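Local coordinates for acinetobacter secreted protease CpaA (Acinetobacter nosocomialis M2, PDB 6O38), which is a secreted zinc metalloprotease that probably cleaves glycoproteins and is exported by type II secretion with the help of its chaperone CpaB, at residues D232-I236 with Y541-V547; Y271-K275 with R548-E552. Residues are numbered along the deposited sequence.

Overall arrangement
Contacts 1 and 2 dock one continuous run of the chain, 541-552, onto the third of four StcE-type beta-sandwich repeats. That run belongs to the loop between helix 496-504, whose His-498 and His-502 bind the zinc together with His-508, and helix 557-569, so both contacts join the protease part to the repeats. Their centres lie 10 Å apart. On the repeat, residues 232-236 lead into strand 235-240 and 271-275 lead out of its antiparallel neighbour 266-272; they are linked by Arg-233 N to Tyr-271 O at 2.9 Å and Asp-234 O to Tyr-271 N at 3.0 Å, both probable hydrogen bonds. On the loop, Tyr-541 OH packs 3.1 Å from Arg-548 NH1.

Contact 1 (D232-I236 with Y541-V547); sequences DRDRI and YNPKYGV
Two arginines of a beta-sandwich repeat grip the backbone carbonyls of a tight turn in the loop between helix 496-504 and helix 557-569. Residues 232-234 form an irregular lead-in to the strand that begins at Arg-235, and Arg-233 has positive phi (73/16). Facing them, 541-547 folds back on itself: Asn-542 N donates to Val-547 O (2.7 Å) and Gly-546 N to Asn-542 O (2.8 Å). Asn-542 OD1 accepts from Lys-544 N at 3.1 Å, an Asx turn, while its ND2 holds the carbonyl of Leu-522. The backbones come nearest at Arg-233 and Gly-546, with CA atoms 6.6 Å apart. Arg-233 (chi1 -95°, chi2 p, chi3 t) straddles one acceptor, its NE and NH2 lying 3.0 and 2.9 Å from Gly-546 O, while its NH1 forms a salt bridge with Asp-232 OD1 at 2.9 Å. Arg-235, in an extended m, t, t rotamer, repeats the two-pronged donation on Pro-543 O, with NH2 at 2.8 Å and NH1 at 3.1 Å; NH1 also pairs with Glu-268 on the adjacent strand. Both side chains thus tie the start of a strand in a StcE-type repeat to the long loop following the zinc-binding HExxH helix. Lys-544 O lies over one face of the Arg-235 guanidinium. Gly-546 has phi/psi 84/5, where a CB would crowd the preceding carbonyl and lie only 3.1 Å from Arg-233 CG. The ring of Tyr-541 (chi1 m) meets Arg-233 with its edge, CE2 being 3.6 Å from NH2, and rests on Met-270 and Val-272 of strand 266-272. From the same turn, Lys-544 also packs against Glu-146 of the chaperone CpaB.

Contact 2 (Y271-K275 with R548-E552); sequences YVSDK and RLGEE. With SO4 (sulfate ion), chain P.
Strand 266-272 ends at Val-272, and its chain then turns through Ser-273, Asp-274 and Lys-275, all with helical phi/psi; Lys-275 N makes a weak bond to Val-272 O (3.3 Å). The facing segment 548-552 is irregular, with an inverse gamma turn centred on Leu-549 and Gly-550 at phi/psi 156/-170, where a CB would jam against the preceding carbonyl O. The backbones stay well apart, Val-272 and Arg-548 being nearest with CA atoms at 9.7 Å, so side chains span the gap. Val-272 CG1 lies 4.2 Å from Arg-548 NH1. Asp-274, chi1 p, receives Arg-548 NH2 on OD2 in a salt bridge modelled very short, at 2.3 Å. Arg-548 reaches it with chi1 and chi2 t and chi3 p. Lys-275 (m, m, t, t) passes its CE 4.0 Å from Arg-548 NH1, and its NZ makes a weak salt bridge to Glu-552 OE2 at 3.5 Å. A sulfate, probably from the crystallisation liquor, takes a hydrogen bond on O1 from Lys-275 NZ (2.7 Å) and is also hydrogen-bonded to Tyr-277 OH. These charge pairs lie at the surface, joining the turn between antiparallel strands 266-272 and 277-288 to the loop leading into helix 557-569.

Contact 1 (D232-I236 with Y541-V547)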
ATOM      1  N   ASP A 232     -13.420   9.351 -17.627  1.00 42.40           N
ATOM      2  CA  ASP A 232     -13.414   8.451 -16.480  1.00 42.15           C
ATOM      3  C   ASP A 232     -11.989   8.149 -16.029  1.00 42.52           C
ATOM      4  O   ASP A 232     -11.144   7.739 -16.829  1.00 43.45           O
ATOM      5  CB  ASP A 232     -14.148   7.155 -16.827  1.00 42.70           C
ATOM      6  CG  ASP A 232     -14.679   6.439 -15.600  1.00 42.51           C
ATOM      7  OD1 ASP A 232     -14.678   7.046 -14.508  1.00 41.85           O
ATOM      8  OD2 ASP A 232     -15.106   5.271 -15.729  1.00 43.04           O
ATOM      9  N   ARG A 233     -11.725   8.392 -14.742  1.00 39.81           N
ATOM     10  CA  ARG A 233     -10.468   8.074 -14.066  1.00 40.10           C
ATOM     11  C   ARG A 233      -9.317   8.991 -14.463  1.00 40.47           C
ATOM     12  O   ARG A 233      -8.153   8.657 -14.223  1.00 41.21           O
ATOM     13  CB  ARG A 233     -10.064   6.608 -14.274  1.00 40.96           C
ATOM     14  CG  ARG A 233     -10.496   5.678 -13.150  1.00 40.79           C
ATOM     15  CD  ARG A 233     -11.985   5.792 -12.870  1.00 40.20           C
ATOM     16  NE  ARG A 233     -12.417   4.882 -11.814  1.00 40.28           N
ATOM     17  CZ  ARG A 233     -13.685   4.563 -11.577  1.00 40.12           C
ATOM     18  NH1 ARG A 233     -14.651   5.080 -12.325  1.00 39.80           N
ATOM     19  NH2 ARG A 233     -13.988   3.726 -10.595  1.00 40.40           N
ATOM     20  N   ASP A 234      -9.603  10.139 -15.075  1.00 39.35           N
ATOM     21  CA  ASP A 234      -8.576  11.162 -15.213  1.00 39.63           C
ATOM     22  C   ASP A 234      -8.154  11.656 -13.835  1.00 38.67           C
ATOM     23  O   ASP A 234      -8.958  11.721 -12.902  1.00 37.49           O
ATOM     24  CB  ASP A 234      -9.078  12.329 -16.064  1.00 39.68           C
ATOM     25  CG  ASP A 234      -9.193  11.974 -17.533  1.00 40.81           C
ATOM     26  OD1 ASP A 234      -8.528  11.012 -17.969  1.00 41.69           O
ATOM     27  OD2 ASP A 234      -9.938  12.669 -18.255  1.00 40.87           O
ATOM     28  N   ARG A 235      -6.876  12.005 -13.705  1.00 40.21           N
ATOM     29  CA  ARG A 235      -6.318  12.365 -12.411  1.00 39.25           C
ATOM     30  C   ARG A 235      -5.648  13.729 -12.471  1.00 39.23           C
ATOM     31  O   ARG A 235      -5.019  14.083 -13.472  1.00 40.52           O
ATOM     32  CB  ARG A 235      -5.313  11.315 -11.927  1.00 39.70           C
ATOM     33  CG  ARG A 235      -5.962  10.017 -11.484  1.00 39.89           C
ATOM     34  CD  ARG A 235      -4.977   9.109 -10.773  1.00 40.31           C
ATOM     35  NE  ARG A 235      -5.611   7.869 -10.335  1.00 41.02           N
ATOM     36  CZ  ARG A 235      -5.136   7.087  -9.371  1.00 40.86           C
ATOM     37  NH1 ARG A 235      -4.020   7.416  -8.737  1.00 40.02           N
ATOM     38  NH2 ARG A 235      -5.780   5.977  -9.039  1.00 41.50           N
ATOM     39  N   ILE A 236      -5.793  14.487 -11.387  1.00 37.22           N
ATOM     40  CA  ILE A 236      -5.145  15.782 -11.222  1.00 37.14           C
ATOM     41  C   ILE A 236      -4.372  15.754  -9.913  1.00 36.06           C
ATOM     42  O   ILE A 236      -4.954  15.505  -8.850  1.00 34.79           O
ATOM     43  CB  ILE A 236      -6.154  16.944 -11.225  1.00 36.67           C
ATOM     44  CG1 ILE A 236      -6.788  17.104 -12.607  1.00 37.77           C
ATOM     45  CG2 ILE A 236      -5.483  18.238 -10.788  1.00 36.75           C
ATOM     46  CD1 ILE A 236      -7.801  18.223 -12.678  1.00 37.46           C
ATOM     47  N   TYR A 541     -11.804   3.379  -3.519  1.00 36.09           N
ATOM     48  CA  TYR A 541     -11.241   3.106  -4.833  1.00 36.70           C
ATOM     49  C   TYR A 541      -9.806   2.621  -4.696  1.00 35.61           C
ATOM     50  O   TYR A 541      -9.076   3.057  -3.800  1.00 34.52           O
ATOM     51  CB  TYR A 541     -11.303   4.350  -5.726  1.00 37.94           C
ATOM     52  CG  TYR A 541     -12.711   4.853  -5.952  1.00 39.36           C
ATOM     53  CD1 TYR A 541     -13.315   5.717  -5.045  1.00 39.46           C
ATOM     54  CD2 TYR A 541     -13.442   4.455  -7.063  1.00 40.85           C
ATOM     55  CE1 TYR A 541     -14.604   6.172  -5.243  1.00 40.91           C
ATOM     56  CE2 TYR A 541     -14.732   4.906  -7.269  1.00 42.30           C
ATOM     57  CZ  TYR A 541     -15.307   5.765  -6.356  1.00 42.28           C
ATOM     58  OH  TYR A 541     -16.591   6.217  -6.557  1.00 43.87           O
ATOM     59  N   ASN A 542      -9.417   1.708  -5.581  1.00 39.59           N
ATOM     60  CA  ASN A 542      -8.050   1.219  -5.658  1.00 39.17           C
ATOM     61  C   ASN A 542      -7.089   2.395  -5.831  1.00 39.54           C
ATOM     62  O   ASN A 542      -7.227   3.162  -6.797  1.00 41.24           O
ATOM     63  CB  ASN A 542      -7.908   0.236  -6.820  1.00 40.42           C
ATOM     64  CG  ASN A 542      -6.581  -0.505  -6.810  1.00 40.72           C
ATOM     65  OD1 ASN A 542      -5.513   0.097  -6.695  1.00 40.91           O
ATOM     66  ND2 ASN A 542      -6.646  -1.827  -6.932  1.00 41.40           N
ATOM     67  N   PRO A 543      -6.124   2.577  -4.924  1.00 38.51           N
ATOM     68  CA  PRO A 543      -5.273   3.780  -4.991  1.00 38.54           C
ATOM     69  C   PRO A 543      -4.520   3.931  -6.302  1.00 40.10           C
ATOM     70  O   PRO A 543      -4.412   5.049  -6.822  1.00 41.42           O
ATOM     71  CB  PRO A 543      -4.318   3.587  -3.805  1.00 37.41           C
ATOM     72  CG  PRO A 543      -5.075   2.716  -2.855  1.00 36.77           C
ATOM     73  CD  PRO A 543      -5.844   1.766  -3.727  1.00 37.58           C
ATOM     74  N   LYS A 544      -3.997   2.838  -6.858  1.00 41.48           N
ATOM     75  CA  LYS A 544      -3.206   2.913  -8.079  1.00 43.50           C
ATOM     76  C   LYS A 544      -4.058   2.872  -9.344  1.00 45.30           C
ATOM     77  O   LYS A 544      -3.836   3.659 -10.270  1.00 47.60           O
ATOM     78  CB  LYS A 544      -2.182   1.774  -8.110  1.00 43.82           C
ATOM     79  CG  LYS A 544      -1.372   1.713  -9.395  1.00 46.01           C
ATOM     80  CD  LYS A 544      -0.170   0.794  -9.265  1.00 46.77           C
ATOM     81  CE  LYS A 544       0.750   0.935 -10.467  1.00 49.18           C
ATOM     82  NZ  LYS A 544       0.913   2.355 -10.882  1.00 49.90           N
ATOM     83  N   TYR A 545      -5.032   1.965  -9.403  1.00 42.19           N
ATOM     84  CA  TYR A 545      -5.750   1.711 -10.644  1.00 43.83           C
ATOM     85  C   TYR A 545      -7.132   2.349 -10.698  1.00 44.12           C
ATOM     86  O   TYR A 545      -7.697   2.466 -11.791  1.00 45.87           O
ATOM     87  CB  TYR A 545      -5.868   0.202 -10.873  1.00 43.71           C
ATOM     88  CG  TYR A 545      -4.519  -0.482 -10.908  1.00 44.07           C
ATOM     89  CD1 TYR A 545      -3.687  -0.357 -12.011  1.00 46.05           C
ATOM     90  CD2 TYR A 545      -4.073  -1.238  -9.832  1.00 42.82           C
ATOM     91  CE1 TYR A 545      -2.449  -0.972 -12.046  1.00 46.72           C
ATOM     92  CE2 TYR A 545      -2.837  -1.857  -9.858  1.00 43.68           C
ATOM     93  CZ  TYR A 545      -2.030  -1.721 -10.968  1.00 45.57           C
ATOM     94  OH  TYR A 545      -0.799  -2.336 -11.000  1.00 46.64           O
ATOM     95  N   GLY A 546      -7.689   2.758  -9.559  1.00 40.87           N
ATOM     96  CA  GLY A 546      -8.963   3.441  -9.543  1.00 41.51           C
ATOM     97  C   GLY A 546     -10.183   2.549  -9.551  1.00 41.25           C
ATOM     98  O   GLY A 546     -11.304   3.065  -9.647  1.00 42.11           O
ATOM     99  N   VAL A 547     -10.008   1.230  -9.465  1.00 40.34           N
ATOM    100  CA  VAL A 547     -11.146   0.321  -9.443  1.00 41.13           C
ATOM    101  C   VAL A 547     -11.946   0.540  -8.166  1.00 40.01           C
ATOM    102  O   VAL A 547     -11.391   0.567  -7.061  1.00 38.36           O
ATOM    103  CB  VAL A 547     -10.673  -1.136  -9.561  1.00 41.69           C
ATOM    104  CG1 VAL A 547     -11.852  -2.091  -9.450  1.00 43.33           C
ATOM    105  CG2 VAL A 547      -9.930  -1.346 -10.872  1.00 43.14           C
TER

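Contact 2 (Y271-K275 with R548-E552)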
ATOM      1  N   TYR A 271     -11.462  11.621 -11.337  1.00 37.95           N
ATOM      2  CA  TYR A 271     -12.820  11.826 -11.817  1.00 37.75           C
ATOM      3  C   TYR A 271     -13.551  10.496 -11.942  1.00 38.34           C
ATOM      4  O   TYR A 271     -12.969   9.483 -12.342  1.00 39.23           O
ATOM      5  CB  TYR A 271     -12.815  12.550 -13.163  1.00 38.25           C
ATOM      6  CG  TYR A 271     -14.171  13.085 -13.558  1.00 37.95           C
ATOM      7  CD1 TYR A 271     -14.690  14.222 -12.953  1.00 37.15           C
ATOM      8  CD2 TYR A 271     -14.937  12.451 -14.528  1.00 38.52           C
ATOM      9  CE1 TYR A 271     -15.930  14.716 -13.305  1.00 37.00           C
ATOM     10  CE2 TYR A 271     -16.179  12.939 -14.887  1.00 38.29           C
ATOM     11  CZ  TYR A 271     -16.670  14.072 -14.273  1.00 37.63           C
ATOM     12  OH  TYR A 271     -17.906  14.562 -14.625  1.00 37.59           O
ATOM     13  N   VAL A 272     -14.835  10.506 -11.593  1.00 39.60           N
ATOM     14  CA  VAL A 272     -15.679   9.319 -11.610  1.00 40.24           C
ATOM     15  C   VAL A 272     -16.887   9.648 -12.478  1.00 40.26           C
ATOM     16  O   VAL A 272     -17.742  10.450 -12.079  1.00 39.73           O
ATOM     17  CB  VAL A 272     -16.112   8.894 -10.199  1.00 40.08           C
ATOM     18  CG1 VAL A 272     -16.872   7.586 -10.248  1.00 40.97           C
ATOM     19  CG2 VAL A 272     -14.902   8.775  -9.281  1.00 39.97           C
ATOM     20  N   SER A 273     -16.955   9.037 -13.664  1.00 42.15           N
ATOM     21  CA  SER A 273     -17.953   9.434 -14.654  1.00 42.22           C
ATOM     22  C   SER A 273     -19.372   9.147 -14.174  1.00 42.19           C
ATOM     23  O   SER A 273     -20.249  10.017 -14.250  1.00 41.79           O
ATOM     24  CB  SER A 273     -17.682   8.724 -15.981  1.00 43.03           C
ATOM     25  OG  SER A 273     -16.558   9.285 -16.634  1.00 43.27           O
ATOM     26  N   ASP A 274     -19.624   7.927 -13.692  1.00 43.47           N
ATOM     27  CA  ASP A 274     -20.978   7.559 -13.287  1.00 43.62           C
ATOM     28  C   ASP A 274     -21.494   8.421 -12.140  1.00 42.98           C
ATOM     29  O   ASP A 274     -22.712   8.542 -11.971  1.00 42.94           O
ATOM     30  CB  ASP A 274     -21.046   6.069 -12.927  1.00 44.58           C
ATOM     31  CG  ASP A 274     -20.063   5.671 -11.841  1.00 44.75           C
ATOM     32  OD1 ASP A 274     -19.669   6.528 -11.026  1.00 44.29           O
ATOM     33  OD2 ASP A 274     -19.679   4.483 -11.805  1.00 45.62           O
ATOM     34  N   LYS A 275     -20.599   9.013 -11.350  1.00 42.39           N
ATOM     35  CA  LYS A 275     -20.989   9.913 -10.272  1.00 41.65           C
ATOM     36  C   LYS A 275     -20.897  11.383 -10.660  1.00 40.78           C
ATOM     37  O   LYS A 275     -21.611  12.210 -10.084  1.00 40.49           O
ATOM     38  CB  LYS A 275     -20.114   9.671  -9.037  1.00 41.68           C
ATOM     39  CG  LYS A 275     -20.285   8.298  -8.408  1.00 42.69           C
ATOM     40  CD  LYS A 275     -21.698   8.083  -7.899  1.00 43.19           C
ATOM     41  CE  LYS A 275     -21.831   6.723  -7.233  1.00 44.36           C
ATOM     42  NZ  LYS A 275     -22.995   6.665  -6.306  1.00 45.02           N
ATOM     43  N   ARG A 548     -13.257   0.710  -8.316  1.00 40.97           N
ATOM     44  CA  ARG A 548     -14.132   0.844  -7.159  1.00 40.21           C
ATOM     45  C   ARG A 548     -14.184  -0.466  -6.380  1.00 40.08           C
ATOM     46  O   ARG A 548     -14.435  -1.532  -6.949  1.00 41.81           O
ATOM     47  CB  ARG A 548     -15.529   1.273  -7.602  1.00 42.01           C
ATOM     48  CG  ARG A 548     -16.582   1.177  -6.516  1.00 41.77           C
ATOM     49  CD  ARG A 548     -17.679   2.202  -6.732  1.00 42.94           C
ATOM     50  NE  ARG A 548     -18.175   2.222  -8.102  1.00 45.50           N
ATOM     51  CZ  ARG A 548     -18.631   3.313  -8.707  1.00 46.66           C
ATOM     52  NH1 ARG A 548     -18.651   4.471  -8.061  1.00 46.17           N
ATOM     53  NH2 ARG A 548     -19.066   3.248  -9.957  1.00 49.32           N
ATOM     54  N   LEU A 549     -13.944  -0.380  -5.075  1.00 41.43           N
ATOM     55  CA  LEU A 549     -13.809  -1.559  -4.219  1.00 40.94           C
ATOM     56  C   LEU A 549     -15.145  -1.993  -3.624  1.00 41.79           C
ATOM     57  O   LEU A 549     -15.283  -2.155  -2.413  1.00 41.06           O
ATOM     58  CB  LEU A 549     -12.790  -1.276  -3.122  1.00 39.13           C
ATOM     59  CG  LEU A 549     -11.373  -0.934  -3.587  1.00 38.47           C
ATOM     60  CD1 LEU A 549     -10.464  -0.683  -2.396  1.00 37.18           C
ATOM     61  CD2 LEU A 549     -10.816  -2.044  -4.465  1.00 39.40           C
ATOM     62  N   GLY A 550     -16.142  -2.193  -4.473  1.00 41.50           N
ATOM     63  CA  GLY A 550     -17.454  -2.585  -4.004  1.00 42.67           C
ATOM     64  C   GLY A 550     -18.527  -2.198  -5.002  1.00 44.62           C
ATOM     65  O   GLY A 550     -18.242  -1.798  -6.131  1.00 45.21           O
ATOM     66  N   GLU A 551     -19.772  -2.329  -4.549  1.00 48.00           N
ATOM     67  CA  GLU A 551     -20.932  -2.070  -5.393  1.00 49.92           C
ATOM     68  C   GLU A 551     -22.119  -1.743  -4.499  1.00 51.11           C
ATOM     69  O   GLU A 551     -22.369  -2.457  -3.522  1.00 51.14           O
ATOM     70  CB  GLU A 551     -21.237  -3.277  -6.286  1.00 52.41           C
ATOM     71  CG  GLU A 551     -22.357  -3.054  -7.287  1.00 56.02           C
ATOM     72  CD  GLU A 551     -22.424  -4.150  -8.333  1.00 59.44           C
ATOM     73  OE1 GLU A 551     -21.663  -5.135  -8.215  1.00 59.20           O
ATOM     74  OE2 GLU A 551     -23.237  -4.027  -9.273  1.00 62.59           O
ATOM     75  N   GLU A 552     -22.836  -0.669  -4.826  1.00 52.26           N
ATOM     76  CA  GLU A 552     -23.952  -0.221  -3.999  1.00 53.82           C
ATOM     77  C   GLU A 552     -25.023  -1.300  -3.879  1.00 55.20           C
ATOM     78  O   GLU A 552     -25.634  -1.699  -4.878  1.00 56.35           O
ATOM     79  CB  GLU A 552     -24.560   1.063  -4.566  1.00 55.22           C
ATOM     80  CG  GLU A 552     -23.661   2.300  -4.502  1.00 54.95           C
ATOM     81  CD  GLU A 552     -22.630   2.360  -5.610  1.00 54.43           C
ATOM     82  OE1 GLU A 552     -22.514   1.383  -6.379  1.00 53.82           O
ATOM     83  OE2 GLU A 552     -21.939   3.396  -5.716  1.00 54.26           O
TER
HETATM   84  S   SO4 P 604     -21.946   8.705  -3.856  0.52 45.16           S
HETATM   85  O1  SO4 P 604     -23.214   7.991  -3.968  0.52 45.16           O
HETATM   86  O2  SO4 P 604     -21.939   9.500  -2.632  0.52 45.16           O
HETATM   87  O3  SO4 P 604     -20.849   7.743  -3.820  0.52 45.16           O
HETATM   88  O4  SO4 P 604     -21.780   9.587  -5.008  0.52 45.16           O